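Local coordinates for beta-N-acetylhexosaminidase (Streptomyces plicatus, PDB 1JAK), which hydrolyses terminal beta-linked N-acetylhexosamine residues as a family 20 glycoside hydrolase, probably with help from the acetamido group of the substrate itself, at residues Asp165-Phe170 with His192-Asp197; Val247-Asp252 with Arg312-Gly317; Pro254-Ala259 with Thr280-Ser285; Arg397-Met402 with Pro446-Thr451. All coordinates share one frame; numbering follows the deposited sequence.

Interaction 1: Asp165-Phe170 with His192-Asp197; sequences DVSRHF and HLHLSD. With IFG ((2R,3R,4S,5R)-2-acetamido-3,4-dihydroxy-5-hydroxymethyl-piperidine), chain F.
H194 O accepts two bonds from the loop 165-170. S167 OG donates to H194 O at 3.0 Å, from above the carbonyl plane. V166 N adds a weak bond of 3.4 Å to the same oxygen. The S167 hydroxyl gets there because its OG stands beside its own backbone N (chi1 -65°). V166 CG2 rests against L195 CD2, the two side chains lying side by side. D165 and H194 pair as a parallel beta bridge.

Further along, charges meet. R168 NH2 forms a salt bridge to D197 OD1 at 3.1 Å. D197 OD2 lies over one face of the R168 guanidinium, and the two flat groups are 35° apart. D165 OD2 meets R168 NH1 in the guanidinium plane, at 3.0 Å. The carboxylates of D165 and D197, with Q199 at NE, hold the R168 guanidinium in place. D165 OD1 accepts from S167 N, an Asx turn, and also from R168 N, which completes an Asx motif. H194 NE2 lies 2.6 Å from D197 OD2 in a nearly straight bond to the anti lone pair. R168 NH1 and NH2 both reach the inhibitor O3, each at 2.9 Å. The site lies at the C-terminal ends of strands 159-165 and 190-194, where the active site of a TIM barrel is found, and holds the ring hydroxyl O3 of the bound azasugar.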
# COMPACT_ATOMS: atom_id res chain seq x y z
N ASP A 165 0.04 -2.21 9.51
CA ASP A 165 -0.25 -1.93 10.91
C ASP A 165 1.04 -2.23 11.68
O ASP A 165 1.45 -3.39 11.77
CB ASP A 165 -1.39 -2.87 11.37
CG ASP A 165 -1.65 -2.83 12.87
OD1 ASP A 165 -0.99 -2.08 13.62
OD2 ASP A 165 -2.55 -3.58 13.30
N VAL A 166 1.70 -1.19 12.19
CA VAL A 166 2.92 -1.39 12.96
C VAL A 166 2.65 -1.16 14.44
O VAL A 166 3.57 -1.10 15.26
CB VAL A 166 4.06 -0.45 12.49
CG1 VAL A 166 4.45 -0.78 11.06
CG2 VAL A 166 3.63 1.01 12.60
N SER A 167 1.37 -1.05 14.79
CA SER A 167 0.95 -0.82 16.17
C SER A 167 0.70 -2.12 16.94
O SER A 167 1.15 -2.27 18.07
CB SER A 167 -0.32 0.03 16.21
OG SER A 167 -0.09 1.34 15.70
N ARG A 168 -0.03 -3.06 16.33
CA ARG A 168 -0.33 -4.33 16.99
C ARG A 168 0.97 -5.10 17.21
O ARG A 168 1.21 -5.64 18.30
CB ARG A 168 -1.35 -5.12 16.17
CG ARG A 168 -2.80 -4.70 16.48
CD ARG A 168 -2.97 -3.18 16.60
NE ARG A 168 -4.35 -2.82 16.95
CZ ARG A 168 -5.33 -2.69 16.07
NH1 ARG A 168 -5.10 -2.86 14.77
NH2 ARG A 168 -6.57 -2.44 16.49
N HIS A 169 1.81 -5.17 16.18
CA HIS A 169 3.14 -5.75 16.32
C HIS A 169 4.02 -4.75 15.60
O HIS A 169 3.71 -4.31 14.49
CB HIS A 169 3.27 -7.14 15.67
CG HIS A 169 2.74 -8.25 16.52
ND1 HIS A 169 1.48 -8.77 16.35
CD2 HIS A 169 3.30 -8.94 17.54
CE1 HIS A 169 1.28 -9.73 17.24
NE2 HIS A 169 2.37 -9.85 17.97
N PHE A 170 5.11 -4.35 16.24
CA PHE A 170 6.01 -3.38 15.64
C PHE A 170 6.94 -4.01 14.62
O PHE A 170 7.40 -5.14 14.80
CB PHE A 170 6.85 -2.70 16.74
CG PHE A 170 7.80 -1.66 16.22
CD1 PHE A 170 7.32 -0.48 15.66
CD2 PHE A 170 9.18 -1.87 16.28
CE1 PHE A 170 8.20 0.49 15.17
CE2 PHE A 170 10.07 -0.91 15.79
CZ PHE A 170 9.58 0.27 15.24
N HIS A 192 0.03 3.58 3.49
CA HIS A 192 -0.68 4.02 4.68
C HIS A 192 -0.04 3.31 5.88
O HIS A 192 0.02 2.08 5.93
CB HIS A 192 -2.16 3.64 4.52
CG HIS A 192 -3.02 3.88 5.73
ND1 HIS A 192 -4.34 3.47 5.78
CD2 HIS A 192 -2.76 4.46 6.92
CE1 HIS A 192 -4.84 3.77 6.97
NE2 HIS A 192 -3.90 4.37 7.68
N LEU A 193 0.46 4.08 6.84
CA LEU A 193 1.08 3.50 8.02
C LEU A 193 0.19 3.76 9.24
O LEU A 193 -0.10 4.92 9.56
CB LEU A 193 2.47 4.11 8.26
CG LEU A 193 3.55 3.75 7.24
CD1 LEU A 193 4.84 4.50 7.57
CD2 LEU A 193 3.80 2.25 7.26
N HIS A 194 -0.23 2.69 9.90
CA HIS A 194 -1.07 2.79 11.09
C HIS A 194 -0.07 2.89 12.24
O HIS A 194 0.36 1.88 12.80
CB HIS A 194 -1.94 1.53 11.22
CG HIS A 194 -3.05 1.65 12.22
ND1 HIS A 194 -4.20 2.36 11.97
CD2 HIS A 194 -3.18 1.13 13.46
CE1 HIS A 194 -5.00 2.27 13.02
NE2 HIS A 194 -4.40 1.53 13.94
N LEU A 195 0.29 4.13 12.58
CA LEU A 195 1.30 4.42 13.60
C LEU A 195 0.92 4.39 15.07
O LEU A 195 1.79 4.46 15.94
CB LEU A 195 1.92 5.79 13.29
CG LEU A 195 2.64 5.93 11.95
CD1 LEU A 195 3.00 7.40 11.73
CD2 LEU A 195 3.90 5.07 11.94
N SER A 196 -0.37 4.29 15.37
CA SER A 196 -0.79 4.25 16.76
C SER A 196 -2.08 3.48 16.94
O SER A 196 -2.94 3.46 16.07
CB SER A 196 -0.96 5.67 17.31
OG SER A 196 -2.09 6.32 16.73
N ASP A 197 -2.20 2.83 18.09
CA ASP A 197 -3.40 2.09 18.41
C ASP A 197 -3.37 1.77 19.89
O ASP A 197 -2.65 2.42 20.66
CB ASP A 197 -3.50 0.81 17.56
CG ASP A 197 -4.94 0.40 17.32
OD1 ASP A 197 -5.60 -0.09 18.26
OD2 ASP A 197 -5.43 0.59 16.18
N1 IFG F . -10.96 -3.35 12.61
C2 IFG F . -10.01 -2.34 13.15
C3 IFG F . -8.48 -2.67 12.97
C4 IFG F . -8.14 -4.16 13.15
C5 IFG F . -9.07 -4.99 12.26
C6 IFG F . -8.83 -6.49 12.28
C7 IFG F . -10.39 -0.89 11.20
C8 IFG F . -10.65 0.41 10.48
C9 IFG F . -10.55 -4.76 12.58
N2 IFG F . -10.30 -1.01 12.55
O7 IFG F . -10.28 -1.89 10.49
O3 IFG F . -7.71 -1.89 13.88
O4 IFG F . -8.36 -4.52 14.52
O6 IFG F . -9.34 -7.12 11.11

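Interaction 2: Val247-Asp252 with Arg312-Gly317; sequences VVPEID and RYLHIG
Y313 CB packs against V248 CG1 at 4.1 Å, the two side chains crossing at a slant. Y313 O accepts from water 1, which also donates to V247 O and so bridges the two backbones. P249 CD lies close to Y313 O. Next comes L314, whose CD2 presses on P249 CG at 3.5 Å, tighter than usual for two carbons. Both side chains also touch L305 of helix 292-307.

H315 gives the backbone pairing. H315 N donates to P249 O at 2.9 Å, and I251 N donates back to H315 O at 3.1 Å. These bonds flank a single bridge between E250 and H315. They join strands 246-250 and 313-315, the third and fourth of the eight-stranded parallel barrel, whose axes here run 30° apart. The E250 carboxylate stacks over one face of the H315 ring, and E250 CG lies 3.5 Å from H315 ND1. The polar end of E250 is held by H192, H194 and W350. H315 NE2 binds Q365, and H192 stacks on the H315 ring. An alanine in place of H315 would probably leave G317 N and Q365 without their ring partners and open a gap beside the E250 carboxylate and the H192 ring, which both pack on it.

I316 CA makes a CH...O contact with I251 O. G317 N donates to H315 ND1 in the ring plane, at 3.1 Å. G317, with positive phi, packs its CA 3.4 Å from both E250 OE2 and D252 OD1, and D252 OD1 also accepts from G318 N.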
# COMPACT_ATOMS: atom_id res chain seq x y z
N VAL A 247 3.66 8.46 1.49
CA VAL A 247 3.32 7.95 2.82
C VAL A 247 2.16 8.71 3.44
O VAL A 247 2.18 9.94 3.53
CB VAL A 247 4.53 8.00 3.78
CG1 VAL A 247 4.12 7.56 5.18
CG2 VAL A 247 5.64 7.09 3.25
N VAL A 248 1.14 7.95 3.85
CA VAL A 248 -0.05 8.49 4.49
C VAL A 248 -0.02 7.98 5.92
O VAL A 248 -0.37 6.83 6.19
CB VAL A 248 -1.33 7.99 3.79
CG1 VAL A 248 -2.56 8.55 4.50
CG2 VAL A 248 -1.33 8.42 2.33
N PRO A 249 0.43 8.83 6.86
CA PRO A 249 0.50 8.41 8.26
C PRO A 249 -0.86 8.50 8.94
O PRO A 249 -1.66 9.37 8.61
CB PRO A 249 1.49 9.40 8.86
CG PRO A 249 1.09 10.67 8.15
CD PRO A 249 0.92 10.21 6.71
N GLU A 250 -1.10 7.61 9.89
CA GLU A 250 -2.36 7.63 10.64
C GLU A 250 -2.13 7.61 12.14
O GLU A 250 -1.37 6.79 12.65
CB GLU A 250 -3.24 6.42 10.28
CG GLU A 250 -4.62 6.45 10.99
CD GLU A 250 -5.37 5.13 10.94
OE1 GLU A 250 -5.03 4.27 10.10
OE2 GLU A 250 -6.33 4.95 11.73
N ILE A 251 -2.79 8.54 12.82
CA ILE A 251 -2.78 8.60 14.28
C ILE A 251 -4.28 8.49 14.54
O ILE A 251 -5.04 9.43 14.32
CB ILE A 251 -2.26 9.95 14.82
CG1 ILE A 251 -0.76 10.08 14.52
CG2 ILE A 251 -2.51 10.02 16.33
CD1 ILE A 251 0.09 9.00 15.16
N ASP A 252 -4.70 7.30 14.98
CA ASP A 252 -6.12 7.03 15.22
C ASP A 252 -6.71 7.78 16.41
O ASP A 252 -6.12 7.80 17.49
CB ASP A 252 -6.32 5.52 15.41
CG ASP A 252 -7.67 5.04 14.94
OD1 ASP A 252 -8.62 5.86 14.91
OD2 ASP A 252 -7.79 3.84 14.61
N ARG A 312 0.56 14.74 0.88
CA ARG A 312 -0.60 15.62 0.98
C ARG A 312 -1.62 15.26 2.04
O ARG A 312 -2.42 16.11 2.46
CB ARG A 312 -1.34 15.64 -0.37
CG ARG A 312 -0.54 16.21 -1.52
CD ARG A 312 -1.18 15.81 -2.84
NE ARG A 312 -0.97 14.40 -3.15
CZ ARG A 312 -1.47 13.79 -4.22
NH1 ARG A 312 -2.22 14.46 -5.08
NH2 ARG A 312 -1.22 12.50 -4.43
N TYR A 313 -1.59 14.01 2.49
CA TYR A 313 -2.59 13.51 3.43
C TYR A 313 -2.17 13.18 4.85
O TYR A 313 -1.02 12.85 5.13
CB TYR A 313 -3.24 12.27 2.82
CG TYR A 313 -3.55 12.43 1.35
CD1 TYR A 313 -4.69 13.11 0.94
CD2 TYR A 313 -2.67 11.96 0.37
CE1 TYR A 313 -4.96 13.32 -0.41
CE2 TYR A 313 -2.93 12.17 -0.99
CZ TYR A 313 -4.07 12.85 -1.37
OH TYR A 313 -4.33 13.07 -2.70
N LEU A 314 -3.15 13.25 5.76
CA LEU A 314 -2.94 12.92 7.16
C LEU A 314 -4.21 12.19 7.59
O LEU A 314 -5.30 12.76 7.54
CB LEU A 314 -2.73 14.19 7.99
CG LEU A 314 -2.18 14.04 9.41
CD1 LEU A 314 -3.20 13.36 10.31
CD2 LEU A 314 -0.89 13.25 9.36
N HIS A 315 -4.05 10.93 7.97
CA HIS A 315 -5.17 10.07 8.38
C HIS A 315 -5.41 10.19 9.89
O HIS A 315 -4.49 9.97 10.68
CB HIS A 315 -4.80 8.61 8.02
CG HIS A 315 -5.97 7.72 7.75
ND1 HIS A 315 -7.00 7.53 8.64
CD2 HIS A 315 -6.23 6.88 6.71
CE1 HIS A 315 -7.84 6.63 8.17
NE2 HIS A 315 -7.39 6.22 7.00
N ILE A 316 -6.63 10.54 10.29
CA ILE A 316 -6.94 10.66 11.71
C ILE A 316 -7.79 9.50 12.23
O ILE A 316 -8.29 9.53 13.35
CB ILE A 316 -7.65 12.00 12.05
CG1 ILE A 316 -8.97 12.13 11.28
CG2 ILE A 316 -6.72 13.17 11.72
CD1 ILE A 316 -9.76 13.38 11.62
N GLY A 317 -7.95 8.46 11.41
CA GLY A 317 -8.72 7.30 11.82
C GLY A 317 -10.20 7.55 12.03
O GLY A 317 -10.89 7.98 11.10
O HOH W 1 0.42 11.99 2.98

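Interaction 3: Pro254-Ala259 with Thr280-Ser285; sequences PGHTNA and TKVGFS
This is a loop-to-loop contact at the mouth of the barrel, where S285 faces the turn G255-T257 and V282 meets H256. S285 OG is 3.1 Å from H256 N and 3.2 Å from T257 N, and it hydrogen-bonds to D198 OD1. D198 OD1 also takes N258 N. Water 2 joins the loops more clearly: it accepts from H256 N at 3.0 Å and donates to S285 O at 2.7 Å. G255 CA adds a CH...O contact to S285 O. H256 turns its CE1 to V282, 3.6 Å from V282 CB. H256 ND1 binds D197 OD1 and H256 NE2 binds E320, so both ring nitrogens are held. Both H256 and V282 line the inhibitor pocket.

T257 OG1 donates to P254 O at 2.9 Å and so pins the turn that starts with a cis peptide before P254. A valine in place of T257 would probably leave P254 O without this donor and the turn less firmly tied.

T257 sits at the N-cap position of helix 258-263, but its side chain does not cap it. N258 CB approaches F284 CE1, while N258 ND2 binds P275 O. The loop 280-285 runs on toward helix 292-307, and P254 packs on F329 and F332 of helix 326-342.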
# COMPACT_ATOMS: atom_id res chain seq x y z
N PRO A 254 -10.92 9.34 17.95
CA PRO A 254 -10.64 9.35 19.38
C PRO A 254 -10.54 7.95 19.97
O PRO A 254 -10.18 7.78 21.13
CB PRO A 254 -11.82 10.13 19.95
CG PRO A 254 -12.95 9.65 19.09
CD PRO A 254 -12.34 9.64 17.69
N GLY A 255 -10.87 6.95 19.15
CA GLY A 255 -10.78 5.57 19.61
C GLY A 255 -9.42 4.99 19.29
O GLY A 255 -8.60 5.67 18.66
N HIS A 256 -9.16 3.76 19.72
CA HIS A 256 -7.87 3.11 19.46
C HIS A 256 -6.71 3.96 19.96
O HIS A 256 -5.67 4.07 19.30
CB HIS A 256 -7.72 2.84 17.96
CG HIS A 256 -8.54 1.69 17.48
ND1 HIS A 256 -8.17 0.38 17.70
CD2 HIS A 256 -9.73 1.64 16.84
CE1 HIS A 256 -9.10 -0.43 17.21
NE2 HIS A 256 -10.06 0.32 16.69
N THR A 257 -6.90 4.54 21.14
CA THR A 257 -5.92 5.44 21.73
C THR A 257 -5.32 4.98 23.05
O THR A 257 -4.72 5.78 23.76
CB THR A 257 -6.56 6.82 21.96
OG1 THR A 257 -7.87 6.64 22.53
CG2 THR A 257 -6.69 7.59 20.65
N ASN A 258 -5.45 3.70 23.40
CA ASN A 258 -4.92 3.27 24.68
C ASN A 258 -3.43 3.53 24.90
O ASN A 258 -3.03 3.86 26.01
CB ASN A 258 -5.18 1.79 24.95
CG ASN A 258 -4.88 1.41 26.39
OD1 ASN A 258 -5.64 1.76 27.30
ND2 ASN A 258 -3.76 0.73 26.61
N ALA A 259 -2.61 3.38 23.87
CA ALA A 259 -1.17 3.60 24.05
C ALA A 259 -0.91 5.01 24.56
O ALA A 259 -0.07 5.22 25.44
CB ALA A 259 -0.42 3.36 22.75
N THR A 280 -6.06 -8.43 22.03
CA THR A 280 -6.40 -8.28 20.62
C THR A 280 -7.83 -7.81 20.35
O THR A 280 -8.37 -8.01 19.26
CB THR A 280 -6.17 -9.61 19.86
OG1 THR A 280 -6.85 -10.67 20.54
CG2 THR A 280 -4.67 -9.92 19.79
N LYS A 281 -8.45 -7.18 21.34
CA LYS A 281 -9.80 -6.67 21.17
C LYS A 281 -9.74 -5.22 20.69
O LYS A 281 -8.67 -4.62 20.65
CB LYS A 281 -10.58 -6.75 22.49
CG LYS A 281 -10.96 -8.18 22.89
CD LYS A 281 -11.67 -8.22 24.24
CE LYS A 281 -12.88 -7.28 24.27
NZ LYS A 281 -13.89 -7.62 23.23
N VAL A 282 -10.90 -4.68 20.31
CA VAL A 282 -10.99 -3.30 19.84
C VAL A 282 -12.24 -2.60 20.35
O VAL A 282 -13.20 -3.25 20.77
CB VAL A 282 -11.04 -3.21 18.29
CG1 VAL A 282 -9.87 -3.96 17.67
CG2 VAL A 282 -12.37 -3.77 17.77
N GLY A 283 -12.22 -1.26 20.33
CA GLY A 283 -13.38 -0.47 20.72
C GLY A 283 -13.57 -0.01 22.15
O GLY A 283 -14.54 0.69 22.44
N PHE A 284 -12.64 -0.37 23.03
CA PHE A 284 -12.75 -0.04 24.45
C PHE A 284 -12.08 1.24 24.92
O PHE A 284 -12.30 1.67 26.05
CB PHE A 284 -12.19 -1.21 25.25
CG PHE A 284 -10.75 -1.51 24.95
CD1 PHE A 284 -9.73 -0.79 25.57
CD2 PHE A 284 -10.41 -2.48 24.01
CE1 PHE A 284 -8.39 -1.04 25.26
CE2 PHE A 284 -9.07 -2.74 23.70
CZ PHE A 284 -8.07 -2.02 24.32
N SER A 285 -11.26 1.85 24.07
CA SER A 285 -10.54 3.06 24.46
C SER A 285 -11.12 4.34 23.86
O SER A 285 -11.74 4.32 22.80
CB SER A 285 -9.08 2.94 24.03
OG SER A 285 -9.00 2.72 22.64
O HOH W 2 -11.70 2.56 20.74

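Interaction 4: Arg397-Met402 with Pro446-Thr451; sequences RTYLDM and PLWTET. With IFG ((2R,3R,4S,5R)-2-acetamido-3,4-dihydroxy-5-hydroxymethyl-piperidine), chain F.
The W448 indole carries the inhibitor on one face, with the inhibitor C3 3.4 Å above the ring and over its centre, and D401 OD1 lies at its edge, 3.3 Å from W448 CD1. The Y399 ring has W448 NE1 over one face, offset toward the rim and 3.1 Å from Y399 CE2. The Y399 ring and the five-membered ring of W448 meet obliquely, their planes 50° apart. Such an aromatic platform under a sugar ring is common in glycoside hydrolases; here it sits at the end of barrel strand 440-447.

Y399 OH donates to the inhibitor O7, the acetamido oxygen, at 2.7 Å. P446 CG touches Y399 CE1. L400 N donates to P446 O at 2.9 Å, a bond that ties the type I turn Y399-M402 to the strand. L400 CB rests on L447 CD1.

D401 has CG between its backbone N and carbonyl carbon (chi1 63°), which brings the carboxylate to the edge of W448 and to the ligand. D401 OD2 accepts from the inhibitor O6 at 2.6 Å. E450 OE2 accepts from the inhibitor O4. D401 OD1 and W448 N are buried with no hydrogen-bond partner. Water 3 donates both to D401 OD2 at 2.7 Å and to E450 OE1 at 2.8 Å.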
# COMPACT_ATOMS: atom_id res chain seq x y z
N ARG A 397 -13.10 -8.08 1.61
CA ARG A 397 -12.50 -8.09 0.28
C ARG A 397 -10.99 -7.85 0.29
O ARG A 397 -10.22 -8.69 -0.17
CB ARG A 397 -13.13 -7.01 -0.61
CG ARG A 397 -14.63 -7.11 -0.79
CD ARG A 397 -14.99 -8.18 -1.79
NE ARG A 397 -16.44 -8.23 -1.99
CZ ARG A 397 -17.04 -9.00 -2.90
NH1 ARG A 397 -16.31 -9.78 -3.69
NH2 ARG A 397 -18.36 -8.99 -3.00
N THR A 398 -10.58 -6.70 0.81
CA THR A 398 -9.16 -6.34 0.79
C THR A 398 -8.40 -6.29 2.11
O THR A 398 -7.26 -5.81 2.15
CB THR A 398 -8.96 -4.99 0.08
OG1 THR A 398 -9.49 -3.93 0.88
CG2 THR A 398 -9.68 -5.00 -1.27
N TYR A 399 -9.01 -6.77 3.20
CA TYR A 399 -8.31 -6.82 4.48
C TYR A 399 -7.43 -8.07 4.41
O TYR A 399 -7.93 -9.19 4.49
CB TYR A 399 -9.33 -6.91 5.62
CG TYR A 399 -9.71 -5.56 6.20
CD1 TYR A 399 -9.81 -4.44 5.38
CD2 TYR A 399 -9.94 -5.41 7.57
CE1 TYR A 399 -10.13 -3.19 5.91
CE2 TYR A 399 -10.26 -4.16 8.11
CZ TYR A 399 -10.34 -3.06 7.27
OH TYR A 399 -10.61 -1.82 7.80
N LEU A 400 -6.13 -7.86 4.25
CA LEU A 400 -5.19 -8.97 4.11
C LEU A 400 -4.96 -9.81 5.36
O LEU A 400 -4.33 -10.86 5.29
CB LEU A 400 -3.85 -8.44 3.57
CG LEU A 400 -3.98 -7.70 2.23
CD1 LEU A 400 -2.68 -7.00 1.90
CD2 LEU A 400 -4.35 -8.69 1.12
N ASP A 401 -5.47 -9.36 6.50
CA ASP A 401 -5.34 -10.12 7.74
C ASP A 401 -6.47 -11.13 7.87
O ASP A 401 -6.45 -11.96 8.78
CB ASP A 401 -5.35 -9.18 8.95
CG ASP A 401 -6.67 -8.44 9.10
OD1 ASP A 401 -7.14 -7.86 8.10
OD2 ASP A 401 -7.23 -8.43 10.21
N MET A 402 -7.45 -11.07 6.98
CA MET A 402 -8.58 -12.00 7.07
C MET A 402 -8.22 -13.38 6.53
O MET A 402 -7.58 -13.51 5.49
CB MET A 402 -9.79 -11.44 6.32
CG MET A 402 -11.13 -11.70 7.02
SD MET A 402 -11.23 -10.96 8.67
CE MET A 402 -11.04 -9.22 8.27
N PRO A 446 -5.42 -3.11 3.37
CA PRO A 446 -4.82 -3.01 4.70
C PRO A 446 -4.37 -4.35 5.27
O PRO A 446 -5.05 -5.36 5.11
CB PRO A 446 -5.95 -2.41 5.56
CG PRO A 446 -6.90 -1.81 4.55
CD PRO A 446 -6.86 -2.80 3.43
N LEU A 447 -3.21 -4.35 5.93
CA LEU A 447 -2.70 -5.56 6.56
C LEU A 447 -2.58 -5.27 8.05
O LEU A 447 -1.63 -4.63 8.50
CB LEU A 447 -1.34 -5.96 5.98
CG LEU A 447 -0.70 -7.22 6.58
CD1 LEU A 447 -1.68 -8.39 6.53
CD2 LEU A 447 0.58 -7.56 5.81
N TRP A 448 -3.56 -5.75 8.81
CA TRP A 448 -3.59 -5.57 10.26
C TRP A 448 -2.70 -6.63 10.89
O TRP A 448 -2.58 -7.74 10.37
CB TRP A 448 -5.03 -5.67 10.76
CG TRP A 448 -5.89 -4.61 10.16
CD1 TRP A 448 -6.79 -4.75 9.14
CD2 TRP A 448 -5.90 -3.22 10.51
NE1 TRP A 448 -7.35 -3.53 8.83
CE2 TRP A 448 -6.82 -2.58 9.66
CE3 TRP A 448 -5.21 -2.46 11.46
CZ2 TRP A 448 -7.08 -1.20 9.73
CZ3 TRP A 448 -5.46 -1.09 11.54
CH2 TRP A 448 -6.39 -0.48 10.67
N THR A 449 -2.07 -6.31 12.02
CA THR A 449 -1.15 -7.27 12.60
C THR A 449 -1.40 -7.89 13.98
O THR A 449 -0.46 -8.29 14.66
CB THR A 449 0.29 -6.69 12.58
OG1 THR A 449 0.32 -5.43 13.25
CG2 THR A 449 0.74 -6.49 11.13
N GLU A 450 -2.66 -7.99 14.38
CA GLU A 450 -2.95 -8.62 15.67
C GLU A 450 -2.33 -10.01 15.74
O GLU A 450 -1.87 -10.44 16.80
CB GLU A 450 -4.46 -8.78 15.89
CG GLU A 450 -5.17 -7.55 16.43
CD GLU A 450 -5.71 -6.64 15.35
OE1 GLU A 450 -5.28 -6.75 14.18
OE2 GLU A 450 -6.57 -5.80 15.67
N THR A 451 -2.30 -10.71 14.61
CA THR A 451 -1.79 -12.08 14.55
C THR A 451 -0.46 -12.30 13.84
O THR A 451 0.01 -13.43 13.75
CB THR A 451 -2.81 -13.02 13.86
OG1 THR A 451 -2.81 -12.76 12.44
CG2 THR A 451 -4.21 -12.78 14.40
N1 IFG F . -10.96 -3.35 12.61
C2 IFG F . -10.01 -2.34 13.15
C3 IFG F . -8.48 -2.67 12.97
C4 IFG F . -8.14 -4.16 13.15
C5 IFG F . -9.07 -4.99 12.26
C6 IFG F . -8.83 -6.49 12.28
C7 IFG F . -10.39 -0.89 11.20
C8 IFG F . -10.65 0.41 10.48
C9 IFG F . -10.55 -4.76 12.58
N2 IFG F . -10.30 -1.01 12.55
O7 IFG F . -10.28 -1.89 10.49
O3 IFG F . -7.71 -1.89 13.88
O4 IFG F . -8.36 -4.52 14.52
O6 IFG F . -9.34 -7.12 11.11
O HOH W 3 -5.60 -8.85 12.38

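How the interactions relate
All four contacts are largely buried, but interaction 3 lies farthest from the chain's centre and reaches partly exposed V282 and F284. Interactions 1, 2 and 4 share the parallel barrel sheet. Strands 190-194 and 246-250 are neighbours, and E250 of interaction 2 accepts from H192 and H194 of interaction 1. The chemistry changes with place. Interaction 2 is strand pairing in the barrel wall, interaction 1 a charged network, interaction 3 a water-bridged pair of loops and interaction 4 an aromatic and carboxylate cradle. D197 links interaction 1 to interaction 3, and T449 of interaction 4 binds D165 and H169. Interactions 1 and 4 both hydrogen-bond the inhibitor.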